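Side-chain contacts in 6-phosphogluconate dehydrogenase, NAD-binding (PDB 6SMT), which acts as an S-enantioselective imine reductase and binds NADPH, the probable hydride donor, in a Rossmann-type domain: residues Gly19-Ala24 / Asp131-Arg136; Pro11-Leu16 / Arg153-Thr158; Val75-Val80 / Tyr121-Ile126. All coordinates share one frame; numbering follows the deposited sequence. Where two conformers were deposited one is given.

From the N terminus, strand 12-16 opens contact 2, and the glycine-rich turn into helix 20-31 follows at once to open contact 1. The chain then reaches residues 75-80, the start of contact 3, which closes first, on strand 120-126. Contact 1 closes next, in the loop 131-136, and contact 2 last, at the end of helix 146-156. The three loops therefore enclose one another without crossing, contact 2 outermost and contact 3 innermost. Contacts 1 and 3 both border NADPH and meet where Met-21 packs on Ile-126. Contacts 1 and 2 are joined by a probable hydrogen bond from Arg-136 NH2 to Asp-157 O.

Contact 1: residues Gly19-Ala24 / Asp131-Arg136; sequences GPMGQA and DTIGTR. With NDP (NADPH dihydro-nicotinamide-adenine-dinucleotide phosphate), chain L.
Met-21 leaves its helix with CG anti to the backbone N (chi1 179°) and then bends at chi2 and chi3, which brings its thioether end up to Ile-133, whose CG1 branch lies beside its own backbone N (chi1 -61°). This is the first turn of the cofactor-binding helix of a Rossmann fold, where Gly-19 and Gly-22 fit the GxGxxG pattern. The two side chains cross at about a right angle, with Met-21 SD 3.6 Å from Ile-133 CG1. The CB atoms of Ala-24 and Ile-133 are 4.2 Å apart, and the small methyl lets the loop come near the helix. The other branch of the isoleucine, CG2, lies 3.7 Å from Ala-24 O. A flexible methionine suits its place because it serves two neighbours: while its sulfur meets the loop, its CE sits over the nicotinamide ring, 3.4 Å from NADPH C4N, the carbon that carries the hydride. The side chain's nearest atom lies about 7 Å from bound 2-ethylhexanol. At the backbone, Met-21 N donates to NADPH O1N at 2.9 Å with an angle of 154°, as expected where the start of a helix receives a phosphate. Gly-19, at the N-cap, adds a weak bond to the adenosine ribose, and Ser-238 of the second subunit packs on Pro-20. Ile-133 is presented by a type II turn from Thr-132 to Thr-135, whose third position is filled by Gly-134, with backbone angles that call for glycine. The turn is braced by Thr-135 OG1, which donates to Thr-132 O at 2.7 Å from a position tilted off the carbonyl plane.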
loop_
_atom_site.group_PDB
_atom_site.type_symbol
_atom_site.label_atom_id
_atom_site.label_comp_id
_atom_site.label_asym_id
_atom_site.label_seq_id
_atom_site.Cartn_x
_atom_site.Cartn_y
_atom_site.Cartn_z
ATOM N N GLY B 19 25.524 5.511 -7.301
ATOM C CA GLY B 19 24.781 5.294 -6.056
ATOM C C GLY B 19 24.412 3.832 -5.924
ATOM O O GLY B 19 24.842 3.016 -6.691
ATOM N N PRO B 20 23.553 3.503 -4.965
ATOM C CA PRO B 20 23.246 2.096 -4.674
ATOM C C PRO B 20 22.689 1.388 -5.883
ATOM O O PRO B 20 23.067 0.250 -6.156
ATOM C CB PRO B 20 22.299 2.096 -3.503
ATOM C CG PRO B 20 22.119 3.516 -3.164
ATOM C CD PRO B 20 22.961 4.420 -3.994
ATOM N N MET B 21 21.807 2.044 -6.639
ATOM C CA MET B 21 21.257 1.347 -7.801
ATOM C C MET B 21 22.282 1.239 -8.932
ATOM O O MET B 21 22.353 0.202 -9.597
ATOM C CB MET B 21 19.956 2.018 -8.236
ATOM C CG MET B 21 19.329 1.366 -9.461
ATOM S SD MET B 21 18.935 -0.393 -9.321
ATOM C CE MET B 21 17.454 -0.353 -8.382
ATOM N N GLY B 22 23.104 2.262 -9.129
ATOM C CA GLY B 22 24.102 2.162 -10.182
ATOM C C GLY B 22 25.111 1.102 -9.855
ATOM O O GLY B 22 25.615 0.395 -10.758
ATOM N N GLN B 23 25.457 0.957 -8.587
ATOM C CA GLN B 23 26.356 -0.172 -8.180
ATOM C C GLN B 23 25.665 -1.490 -8.487
ATOM O O GLN B 23 26.332 -2.422 -8.977
ATOM C CB GLN B 23 26.665 -0.116 -6.694
ATOM C CG GLN B 23 27.338 1.164 -6.274
ATOM C CD GLN B 23 28.821 1.185 -6.223
ATOM O OE1 GLN B 23 29.466 0.107 -6.216
ATOM N NE2 GLN B 23 29.385 2.394 -6.237
ATOM N N ALA B 24 24.390 -1.665 -8.166
ATOM C CA ALA B 24 23.656 -2.914 -8.429
ATOM C C ALA B 24 23.615 -3.224 -9.924
ATOM O O ALA B 24 23.827 -4.350 -10.339
ATOM C CB ALA B 24 22.270 -2.805 -7.816
ATOM N N ASP B 131 18.140 -5.171 -4.375
ATOM C CA ASP B 131 18.418 -6.616 -4.115
ATOM C C ASP B 131 17.943 -7.445 -5.325
ATOM O O ASP B 131 18.564 -8.531 -5.616
ATOM C CB ASP B 131 17.761 -7.053 -2.788
ATOM C CG ASP B 131 16.261 -6.926 -2.830
ATOM O OD1 ASP B 131 15.753 -5.853 -2.511
ATOM O OD2 ASP B 131 15.628 -7.902 -3.178
ATOM N N THR B 132 16.917 -6.989 -6.062
ATOM C CA THR B 132 16.254 -7.731 -7.149
ATOM C C THR B 132 17.110 -7.717 -8.416
ATOM O O THR B 132 16.823 -8.450 -9.367
ATOM C CB THR B 132 14.851 -7.143 -7.485
ATOM O OG1 THR B 132 14.980 -5.794 -8.064
ATOM C CG2 THR B 132 13.950 -7.170 -6.303
ATOM N N ILE B 133 17.958 -6.743 -8.589
ATOM C CA ILE B 133 18.617 -6.495 -9.871
ATOM C C ILE B 133 19.478 -7.688 -10.248
ATOM O O ILE B 133 20.221 -8.245 -9.374
ATOM C CB ILE B 133 19.431 -5.198 -9.833
ATOM C CG1 ILE B 133 18.563 -4.004 -9.549
ATOM C CG2 ILE B 133 20.289 -4.960 -11.042
ATOM C CD1 ILE B 133 17.543 -3.694 -10.545
ATOM N N GLY B 134 19.389 -8.101 -11.470
ATOM C CA GLY B 134 20.117 -9.301 -11.942
ATOM C C GLY B 134 19.333 -10.564 -11.682
ATOM O O GLY B 134 19.941 -11.660 -11.820
ATOM N N THR B 135 18.087 -10.495 -11.277
ATOM C CA THR B 135 17.171 -11.633 -10.995
ATOM C C THR B 135 15.864 -11.459 -11.749
ATOM O O THR B 135 15.463 -10.310 -12.145
ATOM C CB THR B 135 16.923 -11.863 -9.498
ATOM O OG1 THR B 135 15.876 -10.998 -9.032
ATOM C CG2 THR B 135 18.157 -11.674 -8.631
ATOM N N ARG B 136 15.074 -12.530 -11.819
ATOM C CA ARG B 136 13.728 -12.451 -12.387
ATOM C C ARG B 136 12.750 -11.674 -11.514
ATOM O O ARG B 136 11.674 -11.336 -12.002
ATOM C CB ARG B 136 13.235 -13.868 -12.649
ATOM C CG ARG B 136 14.132 -14.625 -13.620
ATOM C CD ARG B 136 14.168 -14.120 -15.049
ATOM N NE ARG B 136 15.238 -13.169 -15.198
ATOM C CZ ARG B 136 15.284 -12.235 -16.149
ATOM N NH1 ARG B 136 14.356 -12.170 -17.103
ATOM N NH2 ARG B 136 16.308 -11.418 -16.141
HETATM P PA NDP L . 20.093 8.607 -5.983
HETATM O O1A NDP L . 18.724 8.788 -6.571
HETATM O O2A NDP L . 20.355 8.980 -4.557
HETATM O O5B NDP L . 21.141 9.315 -6.938
HETATM C C5B NDP L . 22.523 9.264 -6.538
HETATM C C4B NDP L . 23.377 9.299 -7.780
HETATM O O4B NDP L . 23.136 10.517 -8.541
HETATM C C3B NDP L . 24.881 9.323 -7.439
HETATM O O3B NDP L . 25.636 8.665 -8.439
HETATM C C2B NDP L . 25.156 10.812 -7.447
HETATM O O2B NDP L . 26.499 11.238 -7.657
HETATM C C1B NDP L . 24.378 11.178 -8.696
HETATM N N9A NDP L . 24.124 12.606 -8.853
HETATM C C8A NDP L . 23.299 13.413 -8.104
HETATM N N7A NDP L . 23.283 14.655 -8.529
HETATM C C5A NDP L . 24.151 14.682 -9.608
HETATM C C6A NDP L . 24.616 15.709 -10.469
HETATM N N6A NDP L . 24.164 16.959 -10.447
HETATM N N1A NDP L . 25.511 15.359 -11.419
HETATM C C2A NDP L . 25.942 14.098 -11.499
HETATM N N3A NDP L . 25.597 13.059 -10.731
HETATM C C4A NDP L . 24.715 13.422 -9.792
HETATM O O3 NDP L . 20.630 7.102 -6.109
HETATM P PN NDP L . 20.091 5.664 -6.382
HETATM O O1N NDP L . 21.225 4.857 -6.832
HETATM O O2N NDP L . 19.333 5.196 -5.191
HETATM O O5D NDP L . 18.989 5.827 -7.541
HETATM C C5D NDP L . 19.370 6.212 -8.857
HETATM C C4D NDP L . 18.095 6.320 -9.658
HETATM O O4D NDP L . 17.497 4.999 -9.711
HETATM C C3D NDP L . 17.025 7.275 -9.111
HETATM O O3D NDP L . 16.394 8.037 -10.133
HETATM C C2D NDP L . 16.028 6.324 -8.473
HETATM O O2D NDP L . 14.687 6.800 -8.395
HETATM C C1D NDP L . 16.124 5.084 -9.322
HETATM N N1N NDP L . 15.782 3.838 -8.608
HETATM C C2N NDP L . 16.414 3.514 -7.437
HETATM C C3N NDP L . 16.061 2.423 -6.717
HETATM C C7N NDP L . 16.720 2.060 -5.447
HETATM O O7N NDP L . 16.259 1.054 -4.861
HETATM N N7N NDP L . 17.754 2.731 -4.970
HETATM C C4N NDP L . 14.968 1.580 -7.159
HETATM C C5N NDP L . 14.375 1.929 -8.434
HETATM C C6N NDP L . 14.787 2.970 -9.123
HETATM P P2B NDP L . 27.479 11.243 -6.359
HETATM O O1X NDP L . 28.703 12.068 -6.858
HETATM O O2X NDP L . 26.732 11.986 -5.255
HETATM O O3X NDP L . 27.804 9.863 -5.948
#

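Contact 2: residues Pro11-Leu16 / Arg153-Thr158; sequences PTVTVL and RGVLDT
Pro-11 and Val-155 mark the closest approach of the two backbones, their CA atoms 7.2 Å apart, where the chain entering strand 12-16 faces the C-terminal part of helix 146-156. Val-155 carries the helix side of the contact with both of its methyl groups. CG2, beside the backbone N, passes along the ring of Pro-11, the two side chains sliding past each other in opposite directions. It comes to 3.5 Å from Pro-11 CB, tighter than usual van der Waals contact, and to 3.7 Å from Pro-11 CG. CG1, anti to the backbone N (chi1 163°), instead points to Val-13 and meets its CG2 tip to tip at 3.6 Å, although Val-13 has two deposited conformers, which makes this touch doubtful. Branched valines suit both places: short and wide, each fills the gap between sheet and helix without a long flexible chain. Leu-29 and Leu-71 pack against Val-13, and Leu-69 against Val-155, so the contact continues an apolar layer.

The backbone around Val-155 O is held by polar groups. Thr-158 OG1 donates to Val-155 O at 2.9 Å, nearly along the C=O axis, and Thr-158 N reaches the same oxygen at 3.2 Å, so two bonds grip one carbonyl. Arg-153 and Asp-157, four residues apart, form a salt bridge through NH1 and OD1, its exact geometry doubtful. Helix 146-156 links the parallel strands 139-143 and 161-164 as a beta-alpha-beta unit and, with helix 20-31, covers one face of the sheet, as in Rossmann-type dehydrogenase domains.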
loop_
_atom_site.group_PDB
_atom_site.type_symbol
_atom_site.label_atom_id
_atom_site.label_comp_id
_atom_site.label_asym_id
_atom_site.label_seq_id
_atom_site.Cartn_x
_atom_site.Cartn_y
_atom_site.Cartn_z
ATOM N N PRO B 11 29.556 -7.731 -25.436
ATOM C CA PRO B 11 28.920 -6.421 -25.290
ATOM C C PRO B 11 29.678 -5.443 -24.400
ATOM O O PRO B 11 30.190 -5.803 -23.343
ATOM C CB PRO B 11 27.601 -6.752 -24.606
ATOM C CG PRO B 11 27.302 -8.208 -24.956
ATOM C CD PRO B 11 28.662 -8.837 -25.046
ATOM N N THR B 12 29.590 -4.167 -24.779
ATOM C CA THR B 12 30.191 -3.071 -24.007
ATOM C C THR B 12 29.068 -2.228 -23.468
ATOM O O THR B 12 28.144 -1.883 -24.224
ATOM C CB THR B 12 31.154 -2.236 -24.813
ATOM O OG1 THR B 12 30.568 -1.766 -26.038
ATOM C CG2 THR B 12 32.372 -3.086 -25.108
ATOM N N VAL B 13 29.105 -2.013 -22.151
ATOM C CA VAL B 13 28.113 -1.176 -21.418
ATOM C C VAL B 13 28.847 -0.199 -20.524
ATOM O O VAL B 13 29.793 -0.554 -19.834
ATOM C CB VAL B 13 27.114 -2.029 -20.631
ATOM C CG1 VAL B 13 25.983 -1.142 -20.138
ATOM C CG2 VAL B 13 26.579 -3.197 -21.465
ATOM N N THR B 14 28.376 1.031 -20.496
ATOM C CA THR B 14 28.828 2.039 -19.548
ATOM C C THR B 14 27.700 2.329 -18.564
ATOM O O THR B 14 26.536 2.429 -18.984
ATOM C CB THR B 14 29.241 3.345 -20.199
ATOM O OG1 THR B 14 30.442 3.038 -20.930
ATOM C CG2 THR B 14 29.552 4.453 -19.231
ATOM N N VAL B 15 28.004 2.393 -17.283
ATOM C CA VAL B 15 27.064 2.897 -16.252
ATOM C C VAL B 15 27.594 4.217 -15.756
ATOM O O VAL B 15 28.698 4.294 -15.257
ATOM C CB VAL B 15 26.852 1.900 -15.113
ATOM C CG1 VAL B 15 25.827 2.443 -14.149
ATOM C CG2 VAL B 15 26.400 0.551 -15.631
ATOM N N LEU B 16 26.795 5.267 -15.831
ATOM C CA LEU B 16 27.042 6.615 -15.295
ATOM C C LEU B 16 26.104 6.790 -14.100
ATOM O O LEU B 16 24.872 6.819 -14.290
ATOM C CB LEU B 16 26.854 7.708 -16.337
ATOM C CG LEU B 16 27.721 7.542 -17.581
ATOM C CD1 LEU B 16 26.977 6.989 -18.748
ATOM C CD2 LEU B 16 28.418 8.843 -18.017
ATOM N N ARG B 153 18.067 -5.538 -26.041
ATOM C CA ARG B 153 17.274 -6.378 -25.099
ATOM C C ARG B 153 18.164 -7.496 -24.601
ATOM O O ARG B 153 17.991 -7.842 -23.445
ATOM C CB ARG B 153 16.063 -6.962 -25.871
ATOM C CG ARG B 153 15.118 -7.776 -25.008
ATOM C CD ARG B 153 14.076 -8.529 -25.808
ATOM N NE ARG B 153 12.806 -8.479 -25.088
ATOM C CZ ARG B 153 12.605 -8.983 -23.871
ATOM N NH1 ARG B 153 13.554 -9.649 -23.254
ATOM N NH2 ARG B 153 11.431 -8.841 -23.268
ATOM N N GLY B 154 19.095 -8.017 -25.385
ATOM C CA GLY B 154 19.942 -9.154 -24.968
ATOM C C GLY B 154 20.892 -8.769 -23.841
ATOM O O GLY B 154 21.050 -9.538 -22.886
ATOM N N VAL B 155 21.488 -7.602 -23.877
ATOM C CA VAL B 155 22.261 -7.047 -22.735
ATOM C C VAL B 155 21.291 -6.749 -21.602
ATOM O O VAL B 155 21.532 -7.086 -20.435
ATOM C CB VAL B 155 23.075 -5.842 -23.182
ATOM C CG1 VAL B 155 23.549 -4.998 -22.025
ATOM C CG2 VAL B 155 24.203 -6.356 -24.050
ATOM N N LEU B 156 20.198 -6.054 -21.893
ATOM C CA LEU B 156 19.332 -5.536 -20.806
ATOM C C LEU B 156 18.718 -6.729 -20.055
ATOM O O LEU B 156 18.345 -6.569 -18.896
ATOM C CB LEU B 156 18.268 -4.634 -21.436
ATOM C CG LEU B 156 18.761 -3.279 -21.985
ATOM C CD1 LEU B 156 17.726 -2.597 -22.804
ATOM C CD2 LEU B 156 19.301 -2.365 -20.922
ATOM N N ASP B 157 18.413 -7.832 -20.730
ATOM C CA ASP B 157 17.718 -8.969 -20.072
ATOM C C ASP B 157 18.506 -9.521 -18.894
ATOM O O ASP B 157 17.865 -10.121 -18.043
ATOM C CB ASP B 157 17.590 -10.139 -21.046
ATOM C CG ASP B 157 16.375 -10.121 -21.945
ATOM O OD1 ASP B 157 15.344 -9.521 -21.533
ATOM O OD2 ASP B 157 16.472 -10.675 -23.074
ATOM N N THR B 158 19.814 -9.216 -18.787
ATOM C CA THR B 158 20.594 -9.660 -17.632
ATOM C C THR B 158 20.178 -8.856 -16.384
ATOM O O THR B 158 20.474 -9.309 -15.290
ATOM C CB THR B 158 22.107 -9.526 -17.872
ATOM O OG1 THR B 158 22.515 -8.176 -17.961
ATOM C CG2 THR B 158 22.559 -10.127 -19.175
#

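Contact 3: residues Val75-Val80 / Tyr121-Ile126; sequences VDHDAV and YLDGAI. With NDP (NADPH dihydro-nicotinamide-adenine-dinucleotide phosphate), chain L.
His-77 and Tyr-121 approach from opposite directions, and the phenol oxygen arrives at the edge of the imidazole, near its plane, with Tyr-121 OH 3.3 Å from His-77 CE1. With CG anti to the backbone N (chi1 -175°), Tyr-121 extends toward His-77, a long flat residue ending in a hydroxyl. Asp-123 comes in obliquely, its carboxylate plane turned 58° from the imidazole. Its OD1 accepts from Tyr-121 OH at 2.6 Å, using the anti lone pair, so the tyrosine and aspartate, two residues apart on the strand, are locked together. A water in the imidazole plane bridges histidine and aspartate, 2.7 Å from His-77 NE2 and 2.8 Å from Asp-123 OD1. Over one face of the imidazole stands Val-80 CG2, 4.1 Å above its centre. The other ring nitrogen, ND1, is hydrogen-bonded to Thr-110 OG1. Histidine suits this buried place because its flat ring offers two polar edges and an apolar face.

Asp-76 is the N-cap of the helix, and its OD1 accepts from Ala-79 N at 3.0 Å. The small CB of Ala-79 lies 3.5 Å from C5A of the NADPH adenine, and Val-75 packs on the same base. Further along the strand, Ile-126 borders the nicotinamide. Helix 77-87 and strand 120-126 meet beside helix 104-116, which supplies Thr-110 and Ala-107, while strands 95-98 (parallel) and 139-143 (antiparallel) flank strand 120-126 in the sheet.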
loop_
_atom_site.group_PDB
_atom_site.type_symbol
_atom_site.label_atom_id
_atom_site.label_comp_id
_atom_site.label_asym_id
_atom_site.label_seq_id
_atom_site.Cartn_x
_atom_site.Cartn_y
_atom_site.Cartn_z
ATOM N N VAL B 75 20.029 10.781 -9.710
ATOM C CA VAL B 75 18.835 11.170 -8.912
ATOM C C VAL B 75 17.718 11.671 -9.805
ATOM O O VAL B 75 16.589 11.271 -9.560
ATOM C CB VAL B 75 19.206 12.180 -7.829
ATOM C CG1 VAL B 75 19.697 13.490 -8.413
ATOM C CG2 VAL B 75 17.983 12.406 -6.918
ATOM N N ASP B 76 17.964 12.490 -10.824
ATOM C CA ASP B 76 16.902 13.055 -11.644
ATOM C C ASP B 76 17.436 13.471 -13.003
ATOM O O ASP B 76 18.636 13.277 -13.289
ATOM C CB ASP B 76 16.227 14.226 -10.923
ATOM C CG ASP B 76 17.148 15.449 -10.685
ATOM O OD1 ASP B 76 18.235 15.541 -11.205
ATOM O OD2 ASP B 76 16.773 16.368 -9.812
ATOM N N HIS B 77 16.577 14.026 -13.880
ATOM C CA HIS B 77 16.974 14.431 -15.233
ATOM C C HIS B 77 17.758 15.748 -15.207
ATOM O O HIS B 77 18.454 15.923 -16.173
ATOM C CB HIS B 77 15.839 14.359 -16.236
ATOM C CG HIS B 77 15.653 12.966 -16.733
ATOM N ND1 HIS B 77 15.846 12.638 -18.078
ATOM C CD2 HIS B 77 15.455 11.769 -16.075
ATOM C CE1 HIS B 77 15.692 11.314 -18.253
ATOM N NE2 HIS B 77 15.437 10.752 -17.028
ATOM N N ASP B 78 17.708 16.551 -14.154
ATOM C CA ASP B 78 18.675 17.687 -14.137
ATOM C C ASP B 78 20.103 17.110 -14.074
ATOM O O ASP B 78 21.000 17.562 -14.842
ATOM C CB ASP B 78 18.435 18.650 -12.992
ATOM C CG ASP B 78 17.222 19.553 -13.239
ATOM O OD1 ASP B 78 16.859 19.796 -14.375
ATOM O OD2 ASP B 78 16.790 20.088 -12.270
ATOM N N ALA B 79 20.314 16.040 -13.308
ATOM C CA ALA B 79 21.628 15.372 -13.253
ATOM C C ALA B 79 21.887 14.674 -14.547
ATOM O O ALA B 79 23.013 14.758 -15.082
ATOM C CB ALA B 79 21.657 14.454 -12.092
ATOM N N VAL B 80 20.943 13.899 -15.116
ATOM C CA VAL B 80 21.174 13.254 -16.422
ATOM C C VAL B 80 21.649 14.274 -17.455
ATOM O O VAL B 80 22.604 13.982 -18.152
ATOM C CB VAL B 80 19.898 12.550 -16.936
ATOM C CG1 VAL B 80 20.047 12.012 -18.346
ATOM C CG2 VAL B 80 19.520 11.413 -16.005
ATOM N N TYR B 121 18.157 7.131 -28.108
ATOM C CA TYR B 121 17.759 7.156 -26.681
ATOM C C TYR B 121 16.628 6.209 -26.438
ATOM O O TYR B 121 15.641 6.205 -27.184
ATOM C CB TYR B 121 17.329 8.575 -26.282
ATOM C CG TYR B 121 17.012 8.732 -24.817
ATOM C CD1 TYR B 121 18.004 8.769 -23.873
ATOM C CD2 TYR B 121 15.731 8.864 -24.392
ATOM C CE1 TYR B 121 17.719 8.947 -22.549
ATOM C CE2 TYR B 121 15.417 9.080 -23.064
ATOM C CZ TYR B 121 16.412 9.048 -22.111
ATOM O OH TYR B 121 16.148 9.243 -20.772
ATOM N N LEU B 122 16.714 5.470 -25.340
ATOM C CA LEU B 122 15.536 4.827 -24.725
ATOM C C LEU B 122 15.372 5.453 -23.360
ATOM O O LEU B 122 16.382 5.708 -22.679
ATOM C CB LEU B 122 15.629 3.315 -24.565
ATOM C CG LEU B 122 15.757 2.565 -25.847
ATOM C CD1 LEU B 122 16.088 1.094 -25.539
ATOM C CD2 LEU B 122 14.479 2.651 -26.646
ATOM N N ASP B 123 14.163 5.615 -22.856
ATOM C CA ASP B 123 13.932 5.968 -21.450
ATOM C C ASP B 123 13.507 4.718 -20.713
ATOM O O ASP B 123 12.761 3.884 -21.266
ATOM C CB ASP B 123 12.826 7.023 -21.304
ATOM C CG ASP B 123 12.938 7.670 -19.910
ATOM O OD1 ASP B 123 14.043 8.221 -19.608
ATOM O OD2 ASP B 123 11.974 7.510 -19.059
ATOM N N GLY B 124 13.991 4.525 -19.501
ATOM C CA GLY B 124 13.611 3.364 -18.707
ATOM C C GLY B 124 13.330 3.728 -17.266
ATOM O O GLY B 124 13.691 4.799 -16.815
ATOM N N ALA B 125 12.537 2.903 -16.621
ATOM C CA ALA B 125 12.139 3.079 -15.232
ATOM C C ALA B 125 12.283 1.730 -14.538
ATOM O O ALA B 125 11.626 0.736 -14.917
ATOM C CB ALA B 125 10.748 3.576 -15.132
ATOM N N ILE B 126 13.127 1.701 -13.533
ATOM C CA ILE B 126 13.362 0.515 -12.690
ATOM C C ILE B 126 12.348 0.492 -11.559
ATOM O O ILE B 126 12.221 1.471 -10.812
ATOM C CB ILE B 126 14.793 0.514 -12.115
ATOM C CG1 ILE B 126 15.853 0.620 -13.227
ATOM C CG2 ILE B 126 15.000 -0.741 -11.234
ATOM C CD1 ILE B 126 17.175 1.042 -12.681
HETATM P PA NDP L . 20.093 8.607 -5.983
HETATM O O1A NDP L . 18.724 8.788 -6.571
HETATM O O2A NDP L . 20.355 8.980 -4.557
HETATM O O5B NDP L . 21.141 9.315 -6.938
HETATM C C5B NDP L . 22.523 9.264 -6.538
HETATM C C4B NDP L . 23.377 9.299 -7.780
HETATM O O4B NDP L . 23.136 10.517 -8.541
HETATM C C3B NDP L . 24.881 9.323 -7.439
HETATM O O3B NDP L . 25.636 8.665 -8.439
HETATM C C2B NDP L . 25.156 10.812 -7.447
HETATM O O2B NDP L . 26.499 11.238 -7.657
HETATM C C1B NDP L . 24.378 11.178 -8.696
HETATM N N9A NDP L . 24.124 12.606 -8.853
HETATM C C8A NDP L . 23.299 13.413 -8.104
HETATM N N7A NDP L . 23.283 14.655 -8.529
HETATM C C5A NDP L . 24.151 14.682 -9.608
HETATM C C6A NDP L . 24.616 15.709 -10.469
HETATM N N6A NDP L . 24.164 16.959 -10.447
HETATM N N1A NDP L . 25.511 15.359 -11.419
HETATM C C2A NDP L . 25.942 14.098 -11.499
HETATM N N3A NDP L . 25.597 13.059 -10.731
HETATM C C4A NDP L . 24.715 13.422 -9.792
HETATM O O3 NDP L . 20.630 7.102 -6.109
HETATM P PN NDP L . 20.091 5.664 -6.382
HETATM O O1N NDP L . 21.225 4.857 -6.832
HETATM O O2N NDP L . 19.333 5.196 -5.191
HETATM O O5D NDP L . 18.989 5.827 -7.541
HETATM C C5D NDP L . 19.370 6.212 -8.857
HETATM C C4D NDP L . 18.095 6.320 -9.658
HETATM O O4D NDP L . 17.497 4.999 -9.711
HETATM C C3D NDP L . 17.025 7.275 -9.111
HETATM O O3D NDP L . 16.394 8.037 -10.133
HETATM C C2D NDP L . 16.028 6.324 -8.473
HETATM O O2D NDP L . 14.687 6.800 -8.395
HETATM C C1D NDP L . 16.124 5.084 -9.322
HETATM N N1N NDP L . 15.782 3.838 -8.608
HETATM C C2N NDP L . 16.414 3.514 -7.437
HETATM C C3N NDP L . 16.061 2.423 -6.717
HETATM C C7N NDP L . 16.720 2.060 -5.447
HETATM O O7N NDP L . 16.259 1.054 -4.861
HETATM N N7N NDP L . 17.754 2.731 -4.970
HETATM C C4N NDP L . 14.968 1.580 -7.159
HETATM C C5N NDP L . 14.375 1.929 -8.434
HETATM C C6N NDP L . 14.787 2.970 -9.123
HETATM P P2B NDP L . 27.479 11.243 -6.359
HETATM O O1X NDP L . 28.703 12.068 -6.858
HETATM O O2X NDP L . 26.732 11.986 -5.255
HETATM O O3X NDP L . 27.804 9.863 -5.948
HETATM O O HOH W 1 15.080 8.037 -17.066
#